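Local coordinates for lipoprotein (Colwellia psychrerythraea, PDB 3O0Y) that is of unknown function, a putative lipoprotein of the largely helical DUF885 family that may be related to metallopeptidases, at residues Ser41-Lys44 with Ser49-Met52. Residues are numbered along the deposited sequence; the frame is centred on the assembly and turned at random.
Sequences SLFK and SATM
Phe43 and Ala50 bring the two helical segments together, their CA atoms 5.6 Å apart, as the last turn of helix 27-44 meets the short helix 47-53 that follows it. The contact is small, burying about 123 Å² in all, and rests on one aromatic ring. Phe43 holds CG beside its backbone N and anti to its carbonyl carbon (chi1 -78°), which brings the CD2-CE2 bond of the ring against the backbone of the second helix. There Phe43 CD2 lies 3.5 Å from Ala50 N, oblique to the ring, and Phe43 CE2 lies 3.8 Å from Ser49 C, which sits at the ring edge near its plane. Two side chains of 49-52 add to the contact: Ala50 CB packs on Phe43 CD2 at 4.0 Å, and Ser49 CB comes within 3.9 Å of Phe43 CE2. The serine thus meets the phenylalanine through its methylene carbon, and Ser49 OG is hydrogen-bonded to Thr129 OG1. Beyond the helix pair, the Phe43 side chain also touches Ile60 of helix 57-60 and Phe459 and Leu460 of helix 459-462, joining the N-terminal helices to a part of the chain some 400 residues further on.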
ATOM      1  N   SER A  41     -10.503  17.627  -7.835  1.00 12.49           N
ATOM      2  CA  SER A  41     -11.312  17.675  -6.634  1.00 13.61           C
ATOM      3  C   SER A  41     -10.757  16.745  -5.543  1.00 12.09           C
ATOM      4  O   SER A  41     -10.757  17.117  -4.360  1.00 14.53           O
ATOM      5  CB  SER A  41     -12.745  17.299  -6.901  1.00 15.36           C
ATOM      6  OG  SER A  41     -13.364  18.368  -7.566  1.00 21.98           O
ATOM      7  N   LEU A  42     -10.343  15.555  -5.928  1.00  9.70           N
ATOM      8  CA  LEU A  42      -9.797  14.613  -4.947  1.00  9.79           C
ATOM      9  C   LEU A  42      -8.537  15.234  -4.363  1.00 12.13           C
ATOM     10  O   LEU A  42      -8.384  15.278  -3.128  1.00 12.87           O
ATOM     11  CB  LEU A  42      -9.455  13.281  -5.617  1.00  9.67           C
ATOM     12  CG  LEU A  42      -8.862  12.218  -4.706  1.00 11.62           C
ATOM     13  CD1 LEU A  42      -9.750  11.884  -3.481  1.00  9.54           C
ATOM     14  CD2 LEU A  42      -8.437  10.978  -5.563  1.00 12.51           C
ATOM     15  N   PHE A  43      -7.623  15.642  -5.240  1.00  9.54           N
ATOM     16  CA  PHE A  43      -6.342  16.134  -4.741  1.00 12.05           C
ATOM     17  C   PHE A  43      -6.390  17.488  -3.996  1.00 11.95           C
ATOM     18  O   PHE A  43      -5.583  17.699  -3.099  1.00 12.02           O
ATOM     19  CB  PHE A  43      -5.315  16.173  -5.823  1.00 13.01           C
ATOM     20  CG  PHE A  43      -4.744  14.848  -6.131  1.00 15.82           C
ATOM     21  CD1 PHE A  43      -5.011  14.214  -7.328  1.00 20.21           C
ATOM     22  CD2 PHE A  43      -3.940  14.207  -5.188  1.00 17.83           C
ATOM     23  CE1 PHE A  43      -4.451  12.963  -7.600  1.00 25.01           C
ATOM     24  CE2 PHE A  43      -3.336  13.028  -5.473  1.00 21.82           C
ATOM     25  CZ  PHE A  43      -3.601  12.381  -6.675  1.00 26.99           C
ATOM     26  N   LYS A  44      -7.306  18.376  -4.352  1.00 11.88           N
ATOM     27  CA  LYS A  44      -7.503  19.580  -3.530  1.00 13.56           C
ATOM     28  C   LYS A  44      -7.859  19.244  -2.093  1.00 12.51           C
ATOM     29  O   LYS A  44      -7.512  19.977  -1.180  1.00 13.50           O
ATOM     30  CB  LYS A  44      -8.664  20.440  -4.058  1.00 16.25           C
ATOM     31  CG  LYS A  44      -8.503  21.173  -5.340  1.00 26.30           C
ATOM     32  CD  LYS A  44      -9.992  21.668  -5.757  1.00 32.74           C
ATOM     33  CE  LYS A  44     -10.199  21.939  -7.292  1.00 39.85           C
ATOM     34  NZ  LYS A  44     -11.577  21.577  -7.883  1.00 37.37           N
ATOM     35  N   SER A  49      -1.473  13.865  -0.295  1.00  9.12           N
ATOM     36  CA  SER A  49      -1.312  12.962  -1.451  1.00  9.63           C
ATOM     37  C   SER A  49      -0.780  13.675  -2.701  1.00  9.95           C
ATOM     38  O   SER A  49       0.067  13.150  -3.423  1.00 11.37           O
ATOM     39  CB  SER A  49      -2.648  12.208  -1.739  1.00  9.91           C
ATOM     40  OG  SER A  49      -2.841  11.260  -0.698  1.00 12.76           O
ATOM     41  N   ALA A  50      -1.274  14.892  -2.964  1.00  9.82           N
ATOM     42  CA  ALA A  50      -0.769  15.693  -4.048  1.00 11.16           C
ATOM     43  C   ALA A  50       0.728  15.874  -3.861  1.00 11.56           C
ATOM     44  O   ALA A  50       1.520  15.651  -4.781  1.00 11.66           O
ATOM     45  CB  ALA A  50      -1.475  17.096  -4.081  1.00 10.73           C
ATOM     46  N   THR A  51       1.128  16.329  -2.662  1.00 10.78           N
ATOM     47  CA  THR A  51       2.581  16.440  -2.376  1.00 10.81           C
ATOM     48  C   THR A  51       3.394  15.131  -2.607  1.00 12.59           C
ATOM     49  O   THR A  51       4.486  15.161  -3.181  1.00 11.54           O
ATOM     50  CB  THR A  51       2.783  16.957  -0.929  1.00 11.04           C
ATOM     51  OG1 THR A  51       2.157  18.244  -0.826  1.00  9.91           O
ATOM     52  CG2 THR A  51       4.329  16.983  -0.573  1.00 11.23           C
ATOM     53  N   MET A  52       2.836  13.998  -2.179  1.00 12.25           N
ATOM     54  CA  MET A  52       3.443  12.669  -2.350  1.00 13.21           C
ATOM     55  C   MET A  52       3.768  12.425  -3.825  1.00 15.04           C
ATOM     56  O   MET A  52       4.878  11.955  -4.170  1.00 14.86           O
ATOM     57  CB  MET A  52       2.486  11.576  -1.776  1.00 12.60           C
ATOM     58  CG  MET A  52       3.056  10.252  -1.507  1.00 19.84           C
ATOM     59  SD  MET A  52       1.776   9.120  -0.790  1.00 15.07           S
ATOM     60  CE  MET A  52       0.549   9.153  -2.093  1.00 23.42           C
TER